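Siderophore-interacting protein (Aeromonas hydrophila, PDB 6K2L) binds FAD and, as its family membership suggests, probably reduces siderophore-bound ferric iron to release it inside the cell. Local coordinates at residues A[201-211]-A[227-238]. The protein carries 1 engineered substitution. Sequence-based numbering, arbitrary orientation.
Sequences VEYFTSLPLEE and PMRRHVRRTLEV
At chi1 178° His231 points CG directly away from its amide nitrogen, which carries the imidazole across to Thr205, while Met228, folded back at chi2 and chi3, brings its thiomethyl group to Phe204. These two pairs join neighbouring helices, 198-205 and 222-235, which follow strands 185-191 and 214-218 on one side of the Rossmann-like parallel sheet (strand order 3-2-1-4-5), as in the ferredoxin reductase superfamily. The short helical pieces run roughly the same way, 27° apart, with axes 10.8 Å from each other at closest approach, and no hydrogen bond links the two segments.

The methyl of Thr205 makes a CH-pi contact: CG2 sits 3.6 Å from the centroid of the His231 ring, only 12° off its normal. Thr235 CG2, one turn further along His231's own helix, covers the other face toward its rim, so the imidazole lies between two methyls. Thr205 OG1 points back into its own helix, near the carbonyl oxygens of Val201 and Glu202, and CG2 is left to meet the ring.

Deeper down, in a Met-aromatic contact, the methyl CE of Met228 comes 3.3 Å from Phe204 CD2, obliquely to the ring, with SD further off at 5.4 Å from the ring centroid; the two side chains cross at about a right angle. Phe204 continues onto Tyr140 and Val142 of strand 138-144, and Met228 onto Phe218 of strand 214-218, which ties both helices to the sheet. Toward the start of the segments, Val201 CG1 packs 4.2 Å from Pro227 CB.

Beyond the helices the two segments keep touching as they lead into strands 214-218 and 243-245. Leu209 CD1 bridges His231 CE1 (3.7 Å) and Leu236 CD1, and the other branch of Leu236 ends with CD2 3.5 Å from Glu211 CB.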
loop_
_atom_site.group_PDB
_atom_site.type_symbol
_atom_site.label_atom_id
_atom_site.label_comp_id
_atom_site.label_asym_id
_atom_site.label_seq_id
_atom_site.Cartn_x
_atom_site.Cartn_y
_atom_site.Cartn_z
ATOM N N VAL A 201 -26.316 -10.205 -8.249
ATOM C CA VAL A 201 -25.961 -11.619 -8.093
ATOM C C VAL A 201 -26.151 -12.371 -9.392
ATOM O O VAL A 201 -25.288 -13.164 -9.785
ATOM C CB VAL A 201 -26.753 -12.287 -6.955
ATOM C CG1 VAL A 201 -26.312 -13.740 -6.791
ATOM C CG2 VAL A 201 -26.524 -11.543 -5.673
ATOM N N GLU A 202 -27.272 -12.142 -10.076
ATOM C CA GLU A 202 -27.450 -12.673 -11.418
ATOM C C GLU A 202 -26.276 -12.312 -12.314
ATOM O O GLU A 202 -25.696 -13.195 -12.972
ATOM C CB GLU A 202 -28.763 -12.165 -12.027
ATOM C CG GLU A 202 -28.903 -12.554 -13.489
ATOM C CD GLU A 202 -30.345 -12.548 -14.004
ATOM O OE1 GLU A 202 -30.840 -11.476 -14.448
ATOM O OE2 GLU A 202 -30.993 -13.623 -13.976
ATOM N N TYR A 203 -25.882 -11.028 -12.329
ATOM C CA TYR A 203 -24.813 -10.607 -13.235
ATOM C C TYR A 203 -23.504 -11.296 -12.913
ATOM O O TYR A 203 -22.811 -11.763 -13.819
ATOM C CB TYR A 203 -24.618 -9.104 -13.182
ATOM C CG TYR A 203 -23.247 -8.641 -13.608
ATOM C CD1 TYR A 203 -22.923 -8.513 -14.961
ATOM C CD2 TYR A 203 -22.269 -8.325 -12.657
ATOM C CE1 TYR A 203 -21.661 -8.066 -15.371
ATOM C CE2 TYR A 203 -21.012 -7.889 -13.047
ATOM C CZ TYR A 203 -20.720 -7.751 -14.408
ATOM O OH TYR A 203 -19.483 -7.304 -14.791
ATOM N N PHE A 204 -23.149 -11.369 -11.629
ATOM C CA PHE A 204 -21.856 -11.934 -11.259
ATOM C C PHE A 204 -21.829 -13.434 -11.441
ATOM O O PHE A 204 -20.762 -13.994 -11.723
ATOM C CB PHE A 204 -21.461 -11.600 -9.815
ATOM C CG PHE A 204 -19.982 -11.329 -9.657
ATOM C CD1 PHE A 204 -19.482 -10.042 -9.838
ATOM C CD2 PHE A 204 -19.090 -12.360 -9.387
ATOM C CE1 PHE A 204 -18.119 -9.772 -9.730
ATOM C CE2 PHE A 204 -17.727 -12.105 -9.270
ATOM C CZ PHE A 204 -17.243 -10.797 -9.448
ATOM N N THR A 205 -22.971 -14.101 -11.265
ATOM C CA THR A 205 -22.992 -15.537 -11.500
ATOM C C THR A 205 -22.938 -15.858 -12.992
ATOM O O THR A 205 -22.445 -16.932 -13.356
ATOM C CB THR A 205 -24.221 -16.165 -10.831
ATOM O OG1 THR A 205 -25.416 -15.493 -11.260
ATOM C CG2 THR A 205 -24.109 -16.072 -9.296
ATOM N N SER A 206 -23.408 -14.937 -13.862
ATOM C CA SER A 206 -23.267 -15.118 -15.307
ATOM C C SER A 206 -21.821 -15.057 -15.808
ATOM O O SER A 206 -21.563 -15.498 -16.933
ATOM C CB SER A 206 -24.085 -14.070 -16.079
ATOM O OG SER A 206 -23.440 -12.792 -16.148
ATOM N N LEU A 207 -20.861 -14.499 -15.020
ATOM C CA LEU A 207 -19.516 -14.339 -15.576
ATOM C C LEU A 207 -18.724 -15.645 -15.483
ATOM O O LEU A 207 -18.792 -16.353 -14.475
ATOM C CB LEU A 207 -18.734 -13.238 -14.860
ATOM C CG LEU A 207 -19.390 -11.883 -14.626
ATOM C CD1 LEU A 207 -18.727 -11.197 -13.424
ATOM C CD2 LEU A 207 -19.359 -10.984 -15.862
ATOM N N PRO A 208 -17.950 -15.973 -16.513
ATOM C CA PRO A 208 -17.023 -17.106 -16.405
ATOM C C PRO A 208 -15.880 -16.792 -15.445
ATOM O O PRO A 208 -15.212 -15.764 -15.562
ATOM C CB PRO A 208 -16.517 -17.282 -17.839
ATOM C CG PRO A 208 -16.635 -15.912 -18.433
ATOM C CD PRO A 208 -17.880 -15.320 -17.829
ATOM N N LEU A 209 -15.640 -17.701 -14.511
ATOM C CA LEU A 209 -14.652 -17.501 -13.466
ATOM C C LEU A 209 -13.507 -18.494 -13.627
ATOM O O LEU A 209 -13.726 -19.674 -13.913
ATOM C CB LEU A 209 -15.287 -17.656 -12.074
ATOM C CG LEU A 209 -16.559 -16.843 -11.806
ATOM C CD1 LEU A 209 -17.300 -17.394 -10.599
ATOM C CD2 LEU A 209 -16.241 -15.365 -11.642
ATOM N N GLU A 210 -12.290 -18.008 -13.439
ATOM C CA GLU A 210 -11.128 -18.871 -13.360
ATOM C C GLU A 210 -11.021 -19.485 -11.977
ATOM O O GLU A 210 -11.069 -18.769 -10.972
ATOM C CB GLU A 210 -9.880 -18.063 -13.665
ATOM C CG GLU A 210 -9.907 -17.528 -15.082
ATOM C CD GLU A 210 -9.574 -18.604 -16.108
ATOM O OE1 GLU A 210 -8.876 -19.576 -15.717
ATOM O OE2 GLU A 210 -10.003 -18.463 -17.288
ATOM N N GLU A 211 -10.873 -20.807 -11.913
ATOM C CA GLU A 211 -10.707 -21.450 -10.622
ATOM C C GLU A 211 -9.256 -21.613 -10.232
ATOM O O GLU A 211 -8.985 -21.912 -9.065
ATOM C CB GLU A 211 -11.400 -22.818 -10.591
ATOM C CG GLU A 211 -10.711 -23.891 -11.399
ATOM C CD GLU A 211 -11.620 -25.084 -11.615
ATOM O OE1 GLU A 211 -11.836 -25.845 -10.645
ATOM O OE2 GLU A 211 -12.133 -25.248 -12.747
ATOM N N PRO A 227 -24.581 -15.393 -0.845
ATOM C CA PRO A 227 -24.874 -15.996 -2.148
ATOM C C PRO A 227 -23.644 -16.154 -3.016
ATOM O O PRO A 227 -23.531 -17.169 -3.712
ATOM C CB PRO A 227 -25.896 -15.036 -2.777
ATOM C CG PRO A 227 -25.811 -13.768 -1.995
ATOM C CD PRO A 227 -25.402 -14.189 -0.609
ATOM N N MET A 228 -22.708 -15.202 -2.986
ATOM C CA MET A 228 -21.517 -15.323 -3.825
ATOM C C MET A 228 -20.602 -16.446 -3.350
ATOM O O MET A 228 -20.093 -17.215 -4.175
ATOM C CB MET A 228 -20.749 -13.993 -3.866
ATOM C CG MET A 228 -21.485 -12.822 -4.570
ATOM S SD MET A 228 -22.237 -13.218 -6.174
ATOM C CE MET A 228 -20.841 -13.972 -7.043
ATOM N N ARG A 229 -20.374 -16.559 -2.038
ATOM C CA ARG A 229 -19.558 -17.663 -1.552
ATOM C C ARG A 229 -20.189 -18.996 -1.906
ATOM O O ARG A 229 -19.482 -19.950 -2.264
ATOM C CB ARG A 229 -19.350 -17.570 -0.042
ATOM C CG ARG A 229 -18.639 -18.799 0.543
ATOM C CD ARG A 229 -18.295 -18.628 2.004
ATOM N NE ARG A 229 -19.452 -18.883 2.861
ATOM C CZ ARG A 229 -19.426 -18.842 4.192
ATOM N NH1 ARG A 229 -18.300 -18.555 4.838
ATOM N NH2 ARG A 229 -20.529 -19.088 4.879
ATOM N N ARG A 230 -21.512 -19.084 -1.837
ATOM C CA ARG A 230 -22.113 -20.355 -2.198
ATOM C C ARG A 230 -21.976 -20.630 -3.688
ATOM O O ARG A 230 -21.712 -21.772 -4.076
ATOM C CB ARG A 230 -23.573 -20.389 -1.757
ATOM C CG ARG A 230 -24.038 -21.783 -1.381
ATOM C CD ARG A 230 -25.527 -21.826 -1.312
ATOM N NE ARG A 230 -26.018 -21.289 -0.045
ATOM C CZ ARG A 230 -26.527 -20.071 0.124
ATOM N NH1 ARG A 230 -26.598 -19.225 -0.904
ATOM N NH2 ARG A 230 -26.962 -19.704 1.330
ATOM N N HIS A 231 -22.165 -19.619 -4.534
ATOM C CA HIS A 231 -21.943 -19.823 -5.959
ATOM C C HIS A 231 -20.552 -20.376 -6.227
ATOM O O HIS A 231 -20.393 -21.345 -6.983
ATOM C CB HIS A 231 -22.134 -18.522 -6.719
ATOM C CG HIS A 231 -21.871 -18.652 -8.184
ATOM N ND1 HIS A 231 -20.869 -17.958 -8.833
ATOM C CD2 HIS A 231 -22.470 -19.418 -9.125
ATOM C CE1 HIS A 231 -20.872 -18.284 -10.114
ATOM N NE2 HIS A 231 -21.831 -19.171 -10.315
ATOM N N VAL A 232 -19.530 -19.777 -5.610
ATOM C CA VAL A 232 -18.170 -20.291 -5.773
ATOM C C VAL A 232 -18.032 -21.715 -5.242
ATOM O O VAL A 232 -17.297 -22.529 -5.823
ATOM C CB VAL A 232 -17.162 -19.337 -5.098
ATOM C CG1 VAL A 232 -15.750 -19.933 -5.051
ATOM C CG2 VAL A 232 -17.151 -17.998 -5.831
ATOM N N ARG A 233 -18.719 -22.050 -4.160
ATOM C CA ARG A 233 -18.631 -23.414 -3.671
ATOM C C ARG A 233 -19.392 -24.414 -4.539
ATOM O O ARG A 233 -19.027 -25.590 -4.556
ATOM C CB ARG A 233 -19.097 -23.484 -2.212
ATOM C CG ARG A 233 -18.018 -23.082 -1.201
ATOM C CD ARG A 233 -18.687 -22.541 0.040
ATOM N NE ARG A 233 -17.875 -22.564 1.254
ATOM C CZ ARG A 233 -18.388 -22.418 2.475
ATOM N NH1 ARG A 233 -19.703 -22.275 2.625
ATOM N NH2 ARG A 233 -17.601 -22.434 3.541
ATOM N N ARG A 234 -20.397 -23.984 -5.299
ATOM C CA ARG A 234 -21.155 -24.932 -6.112
ATOM C C ARG A 234 -20.587 -25.113 -7.520
ATOM O O ARG A 234 -20.493 -26.245 -8.001
ATOM C CB ARG A 234 -22.630 -24.512 -6.181
ATOM C CG ARG A 234 -23.264 -24.443 -4.788
ATOM C CD ARG A 234 -24.772 -24.300 -4.840
ATOM N NE ARG A 234 -25.417 -25.587 -5.090
ATOM C CZ ARG A 234 -26.184 -25.852 -6.144
ATOM N NH1 ARG A 234 -26.414 -24.898 -7.044
ATOM N NH2 ARG A 234 -26.727 -27.063 -6.292
ATOM N N THR A 235 -20.208 -24.040 -8.209
ATOM C CA THR A 235 -19.842 -24.200 -9.612
ATOM C C THR A 235 -18.342 -24.351 -9.853
ATOM O O THR A 235 -17.932 -24.522 -11.009
ATOM C CB THR A 235 -20.374 -23.026 -10.441
ATOM O OG1 THR A 235 -20.085 -23.265 -11.828
ATOM C CG2 THR A 235 -19.714 -21.730 -10.015
ATOM N N LEU A 236 -17.518 -24.301 -8.814
ATOM C CA LEU A 236 -16.077 -24.382 -8.978
ATOM C C LEU A 236 -15.509 -25.014 -7.717
ATOM O O LEU A 236 -16.198 -25.129 -6.699
ATOM C CB LEU A 236 -15.461 -22.988 -9.224
ATOM C CG LEU A 236 -15.853 -22.121 -10.437
ATOM C CD1 LEU A 236 -16.300 -20.750 -9.966
ATOM C CD2 LEU A 236 -14.675 -21.983 -11.353
ATOM N N GLU A 237 -14.239 -25.410 -7.783
ATOM C CA GLU A 237 -13.523 -25.838 -6.585
ATOM C C GLU A 237 -12.305 -24.949 -6.342
ATOM O O GLU A 237 -11.263 -25.080 -7.003
ATOM C CB GLU A 237 -13.166 -27.330 -6.619
ATOM C CG GLU A 237 -14.306 -28.173 -6.071
ATOM C CD GLU A 237 -14.753 -27.646 -4.658
ATOM O OE1 GLU A 237 -15.970 -27.535 -4.385
ATOM O OE2 GLU A 237 -13.885 -27.335 -3.807
ATOM N N VAL A 238 -12.454 -24.039 -5.378
ATOM C CA VAL A 238 -11.399 -23.124 -4.982
ATOM C C VAL A 238 -11.083 -23.392 -3.524
ATOM O O VAL A 238 -11.994 -23.538 -2.704
ATOM C CB VAL A 238 -11.850 -21.671 -5.201
ATOM C CG1 VAL A 238 -10.747 -20.691 -4.761
ATOM C CG2 VAL A 238 -12.272 -21.460 -6.639
#